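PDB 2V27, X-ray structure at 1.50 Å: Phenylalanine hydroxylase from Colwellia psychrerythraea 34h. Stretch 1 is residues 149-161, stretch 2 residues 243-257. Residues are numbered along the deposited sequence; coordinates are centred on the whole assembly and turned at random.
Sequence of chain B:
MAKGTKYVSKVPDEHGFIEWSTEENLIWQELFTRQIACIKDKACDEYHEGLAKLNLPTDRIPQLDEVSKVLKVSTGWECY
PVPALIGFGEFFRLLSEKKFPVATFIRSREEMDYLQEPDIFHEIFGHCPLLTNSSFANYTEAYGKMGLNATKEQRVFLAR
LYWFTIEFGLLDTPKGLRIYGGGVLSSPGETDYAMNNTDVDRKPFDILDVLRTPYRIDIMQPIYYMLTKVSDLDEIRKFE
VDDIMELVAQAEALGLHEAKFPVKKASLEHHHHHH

Stretch 1 149-161: NATKEQRVFLARL
Stretch 2, residues 243-257: DIMELVAQAEALGLH

How are the two stretches laid against each other? N149 to T151 form a loop that leads into a helix from K152 to L161, which continues later in the chain; the second helix begins earlier in the chain, spans D243 to L254 here, and ends in an extended tail. The axes cross nearly at right angles, with 96° between their N-to-C directions and a closest approach of 10.5 Å. Both helices keep phi near -60° and psi near -40°. The crossing centres on F157 and V248, whose CA atoms lie 6.8 Å apart, and the two stretches together bury 527 Å². No direct hydrogen bond joins them, so the contact rests mainly on the packing of side chains.

What does F157 do at the centre? Its CB points toward the second helix, and chi1 of -80° (m) with chi2 of -92° presents a ring face to V248. V248, with chi1 t, places CG1 over that face, 4.0 Å from the ring centroid and 24° off the normal, a CH-pi contact; CG1 is also 3.7 Å from F157 CG. One turn on, A251 CB packs 3.8 Å from F157 CE1. The ring tip reaches E252, where F157 CZ lies 3.5 Å from E252 CG, so the aliphatic part of the glutamate meets the ring. E252 (m, t) starts sideways, but its end comes nearer the first helix, and its OE1 sits 3.4 Å from E153 CG, a van der Waals approach.

How is the start of the first helix tied to M245? T151 (chi1 65°, p) caps the helix: Q154 N donates to T151 OG1 at 3.0 Å, while T151 N donates to Q154 OE1 at 2.9 Å. This reciprocal pair suits the m, t rotamer of Q154, whose side chain folds back toward T151. Q154 CD then lies 3.6 Å from M245 SD, and a water links the same two residues, accepting from Q154 NE2 at 2.9 Å and donating to M245 O at 3.0 Å. M245 (m, m, t) leaves its CA sideways, yet its end comes nearer, bringing CE to 4.1 Å from A150 CB and 4.2 Å from L158 CD1. L158 (m, t) also sets CD2 4.0 Å from I244 CG2; I244 is m, m.

How does the tail extend the contact beyond the second helix? G255 leaves helical geometry with phi 78° and psi 164°, a positive phi that favours glycine, and L256 follows at -62°/149°. L256 (m, t) starts sideways, but its end comes nearer the first helix: CD2 lies 4.5 Å from F157 CE1 and 3.7 Å from R160 NH1, over one face of the guanidinium. R160 (t, t, m, chi4 127°) points its CB toward the second stretch, and its NH1 is also hydrogen-bonded elsewhere in the structure.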

# COMPACT_ATOMS: atom_id res chain seq x y z
N ASN B 149 -16.87 -19.22 -19.85
CA ASN B 149 -15.89 -19.79 -20.79
C ASN B 149 -14.66 -18.95 -21.02
O ASN B 149 -14.00 -19.11 -22.04
CB ASN B 149 -16.55 -20.02 -22.12
CG ASN B 149 -17.44 -21.21 -22.09
OD1 ASN B 149 -16.99 -22.35 -22.23
ND2 ASN B 149 -18.73 -20.96 -21.87
N ALA B 150 -14.36 -18.06 -20.09
CA ALA B 150 -13.22 -17.16 -20.22
C ALA B 150 -11.93 -17.92 -20.03
O ALA B 150 -11.86 -18.87 -19.21
CB ALA B 150 -13.32 -16.06 -19.16
N THR B 151 -10.90 -17.51 -20.77
CA THR B 151 -9.55 -17.99 -20.54
C THR B 151 -9.00 -17.43 -19.23
O THR B 151 -9.58 -16.51 -18.62
CB THR B 151 -8.60 -17.53 -21.65
OG1 THR B 151 -8.49 -16.10 -21.63
CG2 THR B 151 -9.10 -18.00 -23.04
N LYS B 152 -7.84 -17.94 -18.81
CA LYS B 152 -7.13 -17.39 -17.65
C LYS B 152 -6.85 -15.89 -17.77
O LYS B 152 -7.08 -15.15 -16.79
CB LYS B 152 -5.83 -18.17 -17.41
CG LYS B 152 -4.95 -17.62 -16.30
CE LYS B 152 -1.85 -18.01 -15.57
NZ LYS B 152 -0.90 -18.90 -14.85
N GLU B 153 -6.37 -15.43 -18.92
CA GLU B 153 -6.09 -14.02 -19.06
C GLU B 153 -7.39 -13.23 -19.16
O GLU B 153 -7.45 -12.13 -18.65
CB GLU B 153 -5.14 -13.70 -20.21
CG GLU B 153 -4.53 -12.26 -20.15
CD GLU B 153 -3.77 -11.91 -18.84
OE1 GLU B 153 -2.89 -12.69 -18.40
OE2 GLU B 153 -4.06 -10.82 -18.26
N GLN B 154 -8.43 -13.79 -19.77
CA GLN B 154 -9.67 -13.03 -19.88
C GLN B 154 -10.29 -12.84 -18.48
O GLN B 154 -10.80 -11.76 -18.13
CB GLN B 154 -10.67 -13.75 -20.79
CG GLN B 154 -10.37 -13.54 -22.26
CD GLN B 154 -11.16 -14.49 -23.15
OE1 GLN B 154 -11.72 -15.50 -22.69
NE2 GLN B 154 -11.27 -14.11 -24.42
N ARG B 155 -10.15 -13.87 -17.66
CA ARG B 155 -10.67 -13.81 -16.27
C ARG B 155 -9.94 -12.70 -15.47
O ARG B 155 -10.60 -12.04 -14.62
CB ARG B 155 -10.67 -15.21 -15.61
CG ARG B 155 -11.80 -16.12 -16.20
CD ARG B 155 -11.83 -17.55 -15.64
NE ARG B 155 -13.05 -18.29 -15.97
CZ ARG B 155 -13.23 -19.59 -15.69
NH1 ARG B 155 -12.28 -20.27 -15.01
NH2 ARG B 155 -14.37 -20.19 -16.04
N VAL B 156 -8.64 -12.45 -15.73
CA VAL B 156 -7.86 -11.35 -15.08
C VAL B 156 -8.53 -10.00 -15.42
O VAL B 156 -8.76 -9.16 -14.52
CB VAL B 156 -6.32 -11.33 -15.47
CG1 VAL B 156 -5.59 -10.08 -14.93
CG2 VAL B 156 -5.60 -12.61 -14.98
N PHE B 157 -8.91 -9.82 -16.68
CA PHE B 157 -9.58 -8.59 -17.12
C PHE B 157 -10.95 -8.47 -16.50
O PHE B 157 -11.35 -7.38 -16.12
CB PHE B 157 -9.66 -8.55 -18.66
CG PHE B 157 -8.36 -8.12 -19.31
CD1 PHE B 157 -8.16 -6.76 -19.60
CD2 PHE B 157 -7.34 -9.04 -19.58
CE1 PHE B 157 -6.93 -6.31 -20.18
CE2 PHE B 157 -6.12 -8.60 -20.14
CZ PHE B 157 -5.94 -7.25 -20.45
N LEU B 158 -11.67 -9.59 -16.41
CA LEU B 158 -12.99 -9.58 -15.80
C LEU B 158 -12.86 -9.20 -14.31
O LEU B 158 -13.59 -8.34 -13.84
CB LEU B 158 -13.63 -10.99 -15.97
CG LEU B 158 -14.01 -11.31 -17.42
CD1 LEU B 158 -14.64 -12.74 -17.50
CD2 LEU B 158 -14.97 -10.24 -17.90
N ALA B 159 -11.95 -9.83 -13.58
CA ALA B 159 -11.73 -9.45 -12.16
C ALA B 159 -11.43 -7.94 -11.96
O ALA B 159 -11.84 -7.37 -10.95
CB ALA B 159 -10.61 -10.33 -11.53
N ARG B 160 -10.76 -7.33 -12.93
CA ARG B 160 -10.38 -5.93 -12.90
C ARG B 160 -11.66 -5.10 -13.04
O ARG B 160 -11.92 -4.12 -12.29
CB ARG B 160 -9.34 -5.62 -14.01
CG ARG B 160 -8.96 -4.17 -14.17
CD ARG B 160 -7.88 -4.03 -15.26
NE ARG B 160 -6.62 -4.69 -14.89
CZ ARG B 160 -6.00 -5.58 -15.64
NH1 ARG B 160 -6.49 -5.91 -16.85
NH2 ARG B 160 -4.89 -6.15 -15.16
N LEU B 161 -12.53 -5.49 -13.99
CA LEU B 161 -13.83 -4.88 -14.15
C LEU B 161 -14.66 -4.96 -12.84
O LEU B 161 -15.23 -3.96 -12.38
CB LEU B 161 -14.62 -5.52 -15.31
CG LEU B 161 -16.06 -4.99 -15.51
CD1 LEU B 161 -16.20 -3.44 -15.71
CD2 LEU B 161 -16.73 -5.76 -16.70
N ASP B 243 -19.02 -9.43 -27.12
CA ASP B 243 -18.72 -7.99 -27.10
C ASP B 243 -17.71 -7.69 -25.99
O ASP B 243 -16.74 -6.95 -26.19
CB ASP B 243 -19.94 -7.11 -26.87
CG ASP B 243 -21.00 -7.25 -27.95
OD1 ASP B 243 -20.64 -7.50 -29.14
OD2 ASP B 243 -22.19 -7.08 -27.60
N ILE B 244 -17.93 -8.27 -24.81
CA ILE B 244 -16.98 -8.10 -23.71
C ILE B 244 -15.56 -8.59 -24.08
O ILE B 244 -14.54 -7.90 -23.81
CB ILE B 244 -17.49 -8.78 -22.39
CG1 ILE B 244 -18.84 -8.17 -21.91
CG2 ILE B 244 -16.42 -8.79 -21.31
CD1 ILE B 244 -18.87 -6.68 -21.43
N MET B 245 -15.46 -9.75 -24.73
CA MET B 245 -14.16 -10.31 -25.10
C MET B 245 -13.50 -9.48 -26.23
O MET B 245 -12.27 -9.34 -26.22
CB MET B 245 -14.24 -11.80 -25.46
CG MET B 245 -14.69 -12.69 -24.29
SD MET B 245 -13.94 -12.23 -22.69
CE MET B 245 -14.97 -13.26 -21.62
N GLU B 246 -14.32 -8.87 -27.09
CA GLU B 246 -13.78 -7.89 -28.07
C GLU B 246 -13.10 -6.70 -27.33
O GLU B 246 -12.03 -6.26 -27.71
CB GLU B 246 -14.86 -7.34 -28.99
CG GLU B 246 -15.21 -8.27 -30.13
CD GLU B 246 -16.27 -7.68 -31.05
OE1 GLU B 246 -16.65 -6.48 -30.89
OE2 GLU B 246 -16.71 -8.44 -31.93
N LEU B 247 -13.74 -6.21 -26.27
CA LEU B 247 -13.19 -5.10 -25.47
C LEU B 247 -11.89 -5.51 -24.78
O LEU B 247 -10.91 -4.74 -24.71
CB LEU B 247 -14.25 -4.65 -24.47
CG LEU B 247 -15.40 -3.84 -25.10
CD1 LEU B 247 -16.67 -3.63 -24.24
CD2 LEU B 247 -14.91 -2.46 -25.59
N VAL B 248 -11.83 -6.75 -24.28
CA VAL B 248 -10.61 -7.29 -23.68
C VAL B 248 -9.46 -7.34 -24.70
O VAL B 248 -8.36 -6.88 -24.43
CB VAL B 248 -10.84 -8.69 -23.02
CG1 VAL B 248 -9.54 -9.34 -22.65
CG2 VAL B 248 -11.77 -8.53 -21.79
N ALA B 249 -9.74 -7.89 -25.89
CA ALA B 249 -8.78 -7.87 -26.99
C ALA B 249 -8.33 -6.44 -27.39
O ALA B 249 -7.13 -6.23 -27.60
CB ALA B 249 -9.37 -8.60 -28.22
N GLN B 250 -9.24 -5.49 -27.39
CA GLN B 250 -8.85 -4.10 -27.69
C GLN B 250 -7.90 -3.56 -26.58
O GLN B 250 -6.89 -2.92 -26.86
CB GLN B 250 -10.08 -3.24 -27.76
CG GLN B 250 -9.75 -1.86 -28.18
CD GLN B 250 -10.93 -0.97 -28.18
OE1 GLN B 250 -12.04 -1.35 -27.75
NE2 GLN B 250 -10.76 0.21 -28.75
N ALA B 251 -8.28 -3.79 -25.33
CA ALA B 251 -7.38 -3.47 -24.22
C ALA B 251 -5.97 -4.07 -24.35
O ALA B 251 -5.00 -3.36 -24.10
CB ALA B 251 -8.04 -3.91 -22.91
N GLU B 252 -5.87 -5.36 -24.70
CA GLU B 252 -4.63 -6.00 -24.89
C GLU B 252 -3.83 -5.41 -26.07
O GLU B 252 -2.62 -5.20 -25.94
CB GLU B 252 -4.84 -7.49 -25.05
CG GLU B 252 -5.00 -8.19 -23.73
CD GLU B 252 -5.05 -9.70 -23.84
OE1 GLU B 252 -4.35 -10.41 -23.05
OE2 GLU B 252 -5.80 -10.16 -24.72
N ALA B 253 -4.52 -5.10 -27.17
CA ALA B 253 -3.84 -4.44 -28.30
C ALA B 253 -3.20 -3.09 -27.88
O ALA B 253 -2.13 -2.72 -28.36
CB ALA B 253 -4.84 -4.19 -29.42
N LEU B 254 -3.89 -2.34 -27.01
CA LEU B 254 -3.37 -1.06 -26.52
C LEU B 254 -2.35 -1.20 -25.41
O LEU B 254 -1.51 -0.31 -25.22
CB LEU B 254 -4.55 -0.21 -26.03
CG LEU B 254 -5.47 0.31 -27.16
CD1 LEU B 254 -6.76 0.80 -26.57
CD2 LEU B 254 -4.77 1.44 -27.97
N GLY B 255 -2.42 -2.33 -24.72
CA GLY B 255 -1.62 -2.61 -23.51
C GLY B 255 -2.21 -1.90 -22.29
O GLY B 255 -3.02 -0.98 -22.40
N LEU B 256 -1.77 -2.34 -21.12
CA LEU B 256 -2.21 -1.71 -19.89
C LEU B 256 -1.79 -0.27 -19.83
O LEU B 256 -0.72 0.09 -20.32
CB LEU B 256 -1.66 -2.44 -18.68
CG LEU B 256 -2.13 -3.88 -18.44
CD1 LEU B 256 -1.41 -4.48 -17.22
CD2 LEU B 256 -3.64 -3.96 -18.27
N HIS B 257 -2.58 0.56 -19.18
CA HIS B 257 -2.16 1.90 -18.77
C HIS B 257 -0.88 1.78 -17.97
O HIS B 257 -0.65 0.77 -17.25
CB HIS B 257 -3.18 2.52 -17.80
CG HIS B 257 -4.36 3.19 -18.42
ND1 HIS B 257 -4.21 4.31 -19.22
CD2 HIS B 257 -5.70 2.99 -18.27
CE1 HIS B 257 -5.41 4.74 -19.57
NE2 HIS B 257 -6.33 3.95 -19.02
O HOH W 1 -10.38 -11.57 -25.52